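Side-chain contacts in Ice-binding protein (Flavobacteriaceae bacterium, PDB 5UYT), which probably binds ice crystals and restrains their growth, serving a bacterium from Antarctica as a multi-domain antifreeze protein built on right-handed beta-helices: residues A[213-218]-A[362-367]; A[324-329]-A[336-341]; A[342-347]-A[377-382]. One frame throughout, in Å; residues are numbered along the deposited sequence.

Contact 1 of 3, residues A[213-218]-A[362-367]; sequences PVAPNL and NVFWKV
With CG anti to its carbonyl carbon (chi1 -57°) and its ring plane roughly perpendicular to the plane of its CA, CB and CG (chi2 -86°), Phe364 offers one flat face to Pro216. The proline ring approaches from the opposite direction and settles on that face. Its CD lies almost exactly over the middle, 3.6 Å from the centroid of the Phe364 ring and only 5° off the normal, a CH-pi contact with near-ideal centring. Beside it the proline CG reaches toward one flank of the ring, coming 3.5 Å from Phe364 CE1. Proline suits this place because its compact, rigid ring can lie on an aromatic face without freezing out rotatable bonds, and because CD, bonded to the amide nitrogen, carries somewhat polarised hydrogens that probably strengthen the attraction to the pi cloud.

Two smaller contacts complete the seat. The methyl of Ala215 meets the ring obliquely, its CB 3.8 Å from Phe364 CE2, and is short enough to let the backbone pass close by. Leu218 comes to the edge near the ring plane instead, with CD1 4.3 Å from CE1 of Phe364.

The segment 213-218 belongs to the long loop between strands 198-200 and 224-228, which leads from one beta-helix to the next. Here it is laid along the second one: Phe364 stands on strand 363-367, and Pro216 also touches Tyr285 and Leu286 of helix 270-288. The loop thus lies against both the helix and the strand.

No hydrogen bond joins the two segments. Their attraction rests on aliphatic carbon against an aromatic face and rim, so the largely buried contact depends on close fit and the exclusion of water rather than on directional polar bonds.

Contact 2 of 3, residues A[324-329]-A[336-341]; sequences VTLDAQ and FVIKIN
Phe336 and Leu326 meet inside a right-handed beta-helix, where strands 323-327 and 336-340, on different faces of the solenoid, send side chains into the interior. The axes of the short segments 324-327 and 336-340 are 9.8 Å apart and run at 142° to each other. From its CB, Phe336 carries CG anti to the carbonyl carbon (chi1 -58°), which sends the ring across toward the other strand. CD1 comes first, 4.0 Å from Leu326 CB. CE1 is closer to the same carbon, at 3.8 Å, and Leu326 CB lies over one face of the ring, displaced toward the rim, in a CH-pi contact. At the far end CZ reaches the backbone: Asp327 O is 3.7 Å from Phe336 CZ, and Ala328 N sits beside the ring edge, near its plane. Ala328 CB is 4.1 Å from Phe336 CZ. A long flat residue suits this span, while leucine and alanine supply apolar carbon that needs no polar partner. Were Phe336 replaced by an alanine, the loss of the ring would probably leave a gap beside Leu326 CB and take one packing partner from the backbone of Asp327 and Ala328. Leu326 also extends CD2 toward Ile338 CD1, 4.3 Å away. Just beyond the ring the chain bends in an Asx turn, in which Gln329 N donates to Asp327 OD1 over 2.9 Å, meeting the oxygen from above the carboxylate plane, 40° out of it.

Contact 3 of 3, residues A[342-347]-A[377-382]; sequences GALSTT and TKFKGS
Leu344 and Phe379 approach from opposite directions, and the ends of their side chains do the touching: CD2 of the leucine is 3.9 Å from CZ of the phenylalanine, set obliquely to the ring. Leu344 is extended, CG anti to the backbone N (chi1 169°), whereas Phe379 has an unusual first torsion of -148°, well away from a staggered value. The same ring also meets that of Trp365, their planes at about 45°. Branched and aromatic carbon is apt for this buried interior, since neither side chain brings a polar atom with it.

Further along, Thr346 and Thr377 bring their hydroxyls to 3.1 Å, OG1 to OG1. In Thr346 the hydroxyl lies between the backbone N and the carbonyl carbon, the position with most neighbours, from where it reaches forward to the next residue's carbonyl: OG1 donates to Thr347 O at 2.9 Å, from above the carbonyl plane. Thr346 OG1 is also hydrogen-bonded to Asn374 N. Thr377 holds its OG1 anti to the carbonyl carbon and bonds to Asn374 O, so the backbone of one residue engages both threonines. Threonine is well chosen at both sites: a small hydroxyl satisfies main-chain groups that would be costly to bury alone, while the methyl adds apolar bulk.

In the fold, strand 344-346 lies parallel to strand 318-320, and Leu344 bonds through its backbone to Ala370 and Asp372 of a later turn. Strand 378-380 instead pairs with strand 397-404, while Phe379 also packs on Val352 of strand 351-355.

All three contacts belong to the second of the chain's two beta-helices, although contact 1 also recruits the loop leading into it. The centres of contacts 1 and 2 lie about 10 Å apart. Those of contact 2 and contact 3 are about 12 Å apart, and those of contact 1 and contact 3 about 15 Å. Strands 336-340, 363-367 and 382-385 are successive parallel neighbours and tie them together. Along the chain, contact 2 forms entirely between the two segments of contact 1, contact 3 follows it directly, and the segments of 1 and 3 alternate. Contacts 2 and 3 lie in the solenoid's interior while contact 1 fastens the loop outside, as expected for a beta-solenoid whose turns are packed on one another.

Contact 1 of 3, residues A[213-218]-A[362-367]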
# COMPACT_ATOMS: atom_id res chain seq x y z
N PRO A 213 -0.58 3.23 -13.08
CA PRO A 213 -0.35 3.18 -14.53
C PRO A 213 -1.66 3.27 -15.32
O PRO A 213 -2.74 3.22 -14.74
CB PRO A 213 0.27 1.79 -14.72
CG PRO A 213 -0.39 0.95 -13.66
CD PRO A 213 -0.47 1.89 -12.46
N VAL A 214 -1.54 3.45 -16.65
CA VAL A 214 -2.72 3.33 -17.53
C VAL A 214 -3.17 1.88 -17.55
O VAL A 214 -2.35 0.98 -17.75
CB VAL A 214 -2.38 3.81 -18.96
CG1 VAL A 214 -3.54 3.55 -19.92
CG2 VAL A 214 -2.04 5.28 -18.93
N ALA A 215 -4.46 1.66 -17.29
CA ALA A 215 -5.10 0.33 -17.26
C ALA A 215 -4.99 -0.34 -18.63
O ALA A 215 -5.00 0.37 -19.66
CB ALA A 215 -6.58 0.45 -16.87
N PRO A 216 -4.89 -1.69 -18.67
CA PRO A 216 -4.89 -2.35 -19.96
C PRO A 216 -6.26 -2.25 -20.62
O PRO A 216 -7.29 -2.20 -19.93
CB PRO A 216 -4.64 -3.81 -19.60
CG PRO A 216 -5.26 -3.96 -18.21
CD PRO A 216 -4.81 -2.67 -17.56
N ASN A 217 -6.26 -2.22 -21.95
CA ASN A 217 -7.49 -2.40 -22.67
C ASN A 217 -7.75 -3.90 -22.68
O ASN A 217 -6.96 -4.67 -23.22
CB ASN A 217 -7.35 -1.83 -24.07
CG ASN A 217 -8.58 -2.10 -24.94
OD1 ASN A 217 -9.64 -2.48 -24.46
ND2 ASN A 217 -8.43 -1.86 -26.23
N LEU A 218 -8.84 -4.31 -22.03
CA LEU A 218 -9.22 -5.74 -22.06
C LEU A 218 -9.94 -6.17 -23.36
O LEU A 218 -10.17 -7.37 -23.56
CB LEU A 218 -10.07 -6.12 -20.84
CG LEU A 218 -9.38 -5.92 -19.47
CD1 LEU A 218 -10.37 -6.29 -18.37
CD2 LEU A 218 -8.11 -6.75 -19.36
N ASN A 362 -10.42 -1.42 -11.55
CA ASN A 362 -9.10 -0.79 -11.78
C ASN A 362 -7.95 -1.55 -11.11
O ASN A 362 -6.87 -0.99 -10.93
CB ASN A 362 -9.09 0.68 -11.28
CG ASN A 362 -10.09 1.55 -12.03
OD1 ASN A 362 -10.48 1.24 -13.15
ND2 ASN A 362 -10.54 2.64 -11.40
N VAL A 363 -8.20 -2.81 -10.75
CA VAL A 363 -7.19 -3.67 -10.13
C VAL A 363 -6.86 -4.84 -11.06
O VAL A 363 -7.79 -5.55 -11.53
CB VAL A 363 -7.74 -4.23 -8.81
CG1 VAL A 363 -6.72 -5.17 -8.18
CG2 VAL A 363 -8.08 -3.06 -7.87
N PHE A 364 -5.56 -4.98 -11.37
CA PHE A 364 -5.11 -6.03 -12.29
C PHE A 364 -3.97 -6.83 -11.71
O PHE A 364 -3.04 -6.27 -11.11
CB PHE A 364 -4.63 -5.40 -13.61
CG PHE A 364 -5.69 -4.56 -14.25
CD1 PHE A 364 -6.63 -5.15 -15.09
CD2 PHE A 364 -5.82 -3.21 -13.91
CE1 PHE A 364 -7.67 -4.39 -15.65
CE2 PHE A 364 -6.86 -2.44 -14.47
CZ PHE A 364 -7.78 -3.04 -15.31
N TRP A 365 -4.01 -8.14 -11.94
CA TRP A 365 -2.98 -9.02 -11.43
C TRP A 365 -2.43 -9.76 -12.64
O TRP A 365 -3.19 -10.45 -13.35
CB TRP A 365 -3.59 -10.07 -10.49
CG TRP A 365 -4.35 -9.51 -9.31
CD1 TRP A 365 -5.62 -8.97 -9.31
CD2 TRP A 365 -3.89 -9.47 -7.95
NE1 TRP A 365 -5.96 -8.60 -8.03
CE2 TRP A 365 -4.92 -8.89 -7.18
CE3 TRP A 365 -2.69 -9.85 -7.32
CZ2 TRP A 365 -4.80 -8.68 -5.80
CZ3 TRP A 365 -2.57 -9.66 -5.94
CH2 TRP A 365 -3.64 -9.10 -5.18
N LYS A 366 -1.12 -9.63 -12.89
CA LYS A 366 -0.48 -10.36 -13.98
C LYS A 366 0.28 -11.52 -13.34
O LYS A 366 1.27 -11.25 -12.65
CB LYS A 366 0.49 -9.40 -14.68
CG LYS A 366 1.13 -9.90 -15.98
CD LYS A 366 2.33 -10.83 -15.76
CE LYS A 366 3.42 -10.26 -14.85
NZ LYS A 366 4.44 -11.31 -14.52
N VAL A 367 -0.16 -12.77 -13.55
CA VAL A 367 0.47 -13.90 -12.85
C VAL A 367 1.17 -14.84 -13.85
O VAL A 367 0.53 -15.47 -14.70
CB VAL A 367 -0.58 -14.69 -12.02
CG1 VAL A 367 0.13 -15.83 -11.28
CG2 VAL A 367 -1.32 -13.73 -11.06

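Contact 2 of 3, residues A[324-329]-A[336-341]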
# COMPACT_ATOMS: atom_id res chain seq x y z
N VAL A 324 -4.83 -8.33 1.94
CA VAL A 324 -4.12 -7.19 1.35
C VAL A 324 -5.18 -6.12 1.03
O VAL A 324 -6.26 -6.45 0.54
CB VAL A 324 -3.29 -7.61 0.10
CG1 VAL A 324 -4.18 -8.16 -1.02
CG2 VAL A 324 -2.42 -6.45 -0.40
N THR A 325 -4.84 -4.85 1.30
CA THR A 325 -5.74 -3.74 1.03
C THR A 325 -5.15 -2.81 -0.01
O THR A 325 -3.91 -2.56 -0.02
CB THR A 325 -5.98 -2.95 2.33
OG1 THR A 325 -6.60 -3.81 3.30
CG2 THR A 325 -6.86 -1.70 2.07
N LEU A 326 -6.02 -2.37 -0.92
CA LEU A 326 -5.65 -1.42 -1.98
C LEU A 326 -6.30 -0.08 -1.68
O LEU A 326 -7.51 0.03 -1.61
CB LEU A 326 -6.06 -1.99 -3.36
CG LEU A 326 -5.51 -3.43 -3.56
CD1 LEU A 326 -6.06 -3.94 -4.89
CD2 LEU A 326 -3.96 -3.45 -3.57
N ASP A 327 -5.46 0.95 -1.52
CA ASP A 327 -5.88 2.24 -0.99
C ASP A 327 -5.69 3.25 -2.11
O ASP A 327 -4.55 3.59 -2.47
CB ASP A 327 -4.97 2.58 0.21
CG ASP A 327 -5.20 3.97 0.80
OD1 ASP A 327 -6.07 4.72 0.32
OD2 ASP A 327 -4.45 4.31 1.78
N ALA A 328 -6.80 3.75 -2.66
CA ALA A 328 -6.75 4.73 -3.75
C ALA A 328 -6.52 6.17 -3.29
O ALA A 328 -6.40 7.05 -4.12
CB ALA A 328 -8.01 4.64 -4.62
N GLN A 329 -6.46 6.38 -1.97
CA GLN A 329 -6.21 7.72 -1.40
C GLN A 329 -7.17 8.80 -1.93
O GLN A 329 -6.80 9.99 -2.10
CB GLN A 329 -4.73 8.12 -1.57
CG GLN A 329 -3.76 7.04 -1.08
CD GLN A 329 -2.28 7.46 -1.06
OE1 GLN A 329 -1.57 7.20 -0.08
NE2 GLN A 329 -1.79 8.04 -2.13
N PHE A 336 -4.27 -0.11 -9.99
CA PHE A 336 -3.27 -0.89 -9.28
C PHE A 336 -2.91 -2.05 -10.18
O PHE A 336 -3.80 -2.79 -10.65
CB PHE A 336 -3.88 -1.48 -8.01
CG PHE A 336 -4.44 -0.45 -7.07
CD1 PHE A 336 -3.69 -0.06 -5.95
CD2 PHE A 336 -5.71 0.12 -7.28
CE1 PHE A 336 -4.22 0.89 -5.06
CE2 PHE A 336 -6.22 1.06 -6.39
CZ PHE A 336 -5.48 1.44 -5.29
N VAL A 337 -1.62 -2.23 -10.44
CA VAL A 337 -1.20 -3.41 -11.18
C VAL A 337 -0.23 -4.21 -10.33
O VAL A 337 0.73 -3.67 -9.80
CB VAL A 337 -0.57 -3.04 -12.54
CG1 VAL A 337 0.09 -4.28 -13.18
CG2 VAL A 337 -1.63 -2.45 -13.50
N ILE A 338 -0.49 -5.51 -10.18
CA ILE A 338 0.37 -6.39 -9.34
C ILE A 338 0.93 -7.47 -10.25
O ILE A 338 0.19 -8.34 -10.73
CB ILE A 338 -0.44 -6.99 -8.16
CG1 ILE A 338 -0.92 -5.81 -7.27
CG2 ILE A 338 0.45 -7.93 -7.31
CD1 ILE A 338 -1.91 -6.18 -6.20
N LYS A 339 2.22 -7.38 -10.57
CA LYS A 339 2.87 -8.34 -11.46
C LYS A 339 3.50 -9.41 -10.56
O LYS A 339 4.26 -9.07 -9.63
CB LYS A 339 4.00 -7.66 -12.26
CG LYS A 339 3.56 -6.50 -13.14
CD LYS A 339 4.67 -6.09 -14.12
CE LYS A 339 5.76 -5.35 -13.37
NZ LYS A 339 6.83 -4.94 -14.32
N ILE A 340 3.24 -10.68 -10.85
CA ILE A 340 3.79 -11.78 -10.02
C ILE A 340 4.61 -12.68 -10.93
O ILE A 340 4.08 -13.19 -11.94
CB ILE A 340 2.62 -12.56 -9.32
CG1 ILE A 340 1.90 -11.67 -8.31
CG2 ILE A 340 3.16 -13.85 -8.68
CD1 ILE A 340 0.63 -12.31 -7.71
N ASN A 341 5.91 -12.85 -10.63
CA ASN A 341 6.79 -13.68 -11.44
C ASN A 341 6.84 -15.09 -10.83
O ASN A 341 7.85 -15.50 -10.20
CB ASN A 341 8.17 -13.01 -11.56
CG ASN A 341 9.11 -13.77 -12.47
OD1 ASN A 341 8.68 -14.59 -13.29
ND2 ASN A 341 10.41 -13.50 -12.33

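Contact 3 of 3, residues A[342-347]-A[377-382]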
# COMPACT_ATOMS: atom_id res chain seq x y z
N GLY A 342 5.74 -15.81 -11.01
CA GLY A 342 5.59 -17.18 -10.53
C GLY A 342 4.11 -17.44 -10.25
O GLY A 342 3.27 -16.63 -10.61
N ALA A 343 3.81 -18.55 -9.58
CA ALA A 343 2.43 -18.91 -9.26
C ALA A 343 1.86 -18.06 -8.11
O ALA A 343 2.63 -17.53 -7.29
CB ALA A 343 2.35 -20.38 -8.87
N LEU A 344 0.54 -17.95 -8.08
CA LEU A 344 -0.15 -17.28 -6.98
C LEU A 344 -1.00 -18.32 -6.24
O LEU A 344 -1.76 -19.06 -6.87
CB LEU A 344 -1.08 -16.17 -7.51
CG LEU A 344 -2.05 -15.59 -6.46
CD1 LEU A 344 -1.27 -14.95 -5.29
CD2 LEU A 344 -3.03 -14.59 -7.10
N SER A 345 -0.87 -18.37 -4.91
CA SER A 345 -1.75 -19.23 -4.10
C SER A 345 -2.17 -18.41 -2.89
O SER A 345 -1.63 -17.32 -2.66
CB SER A 345 -1.02 -20.52 -3.65
OG SER A 345 0.11 -20.20 -2.83
N THR A 346 -3.13 -18.91 -2.12
CA THR A 346 -3.63 -18.14 -0.96
C THR A 346 -3.91 -19.06 0.20
O THR A 346 -4.04 -20.29 0.03
CB THR A 346 -4.94 -17.32 -1.26
OG1 THR A 346 -6.09 -18.17 -1.21
CG2 THR A 346 -4.91 -16.63 -2.66
N THR A 347 -4.08 -18.46 1.37
CA THR A 347 -4.66 -19.18 2.50
C THR A 347 -6.19 -19.25 2.36
O THR A 347 -6.80 -18.46 1.60
CB THR A 347 -4.31 -18.50 3.83
OG1 THR A 347 -4.80 -17.17 3.83
CG2 THR A 347 -2.76 -18.48 4.04
N THR A 377 -11.85 -17.46 -0.13
CA THR A 377 -11.10 -16.23 -0.47
C THR A 377 -12.02 -15.19 -1.13
O THR A 377 -12.92 -15.56 -1.88
CB THR A 377 -9.91 -16.59 -1.36
OG1 THR A 377 -8.98 -17.33 -0.53
CG2 THR A 377 -9.26 -15.33 -1.95
N LYS A 378 -11.85 -13.93 -0.76
CA LYS A 378 -12.63 -12.83 -1.34
C LYS A 378 -11.65 -12.08 -2.21
O LYS A 378 -10.84 -11.26 -1.71
CB LYS A 378 -13.25 -11.92 -0.25
CG LYS A 378 -14.29 -12.68 0.58
CD LYS A 378 -14.95 -11.80 1.64
CE LYS A 378 -16.15 -12.56 2.22
NZ LYS A 378 -16.69 -11.76 3.35
N PHE A 379 -11.70 -12.35 -3.51
CA PHE A 379 -10.71 -11.81 -4.43
C PHE A 379 -11.32 -10.68 -5.25
O PHE A 379 -12.53 -10.70 -5.54
CB PHE A 379 -10.11 -12.92 -5.37
CG PHE A 379 -8.65 -12.66 -5.74
CD1 PHE A 379 -7.64 -12.96 -4.83
CD2 PHE A 379 -8.30 -12.06 -6.96
CE1 PHE A 379 -6.29 -12.69 -5.10
CE2 PHE A 379 -6.96 -11.78 -7.24
CZ PHE A 379 -5.97 -12.10 -6.32
N LYS A 380 -10.49 -9.68 -5.60
CA LYS A 380 -10.99 -8.51 -6.35
C LYS A 380 -9.99 -8.16 -7.44
O LYS A 380 -8.77 -8.23 -7.23
CB LYS A 380 -11.23 -7.31 -5.42
CG LYS A 380 -12.36 -7.63 -4.41
CD LYS A 380 -12.79 -6.46 -3.56
CE LYS A 380 -13.82 -6.89 -2.48
NZ LYS A 380 -13.32 -8.03 -1.62
N GLY A 381 -10.52 -7.78 -8.59
CA GLY A 381 -9.70 -7.33 -9.72
C GLY A 381 -9.69 -8.36 -10.84
O GLY A 381 -10.35 -9.40 -10.73
N SER A 382 -8.94 -8.06 -11.91
CA SER A 382 -8.86 -8.97 -13.05
C SER A 382 -7.51 -9.70 -13.01
O SER A 382 -6.45 -9.07 -13.09
CB SER A 382 -8.97 -8.16 -14.35
OG SER A 382 -10.27 -7.61 -14.46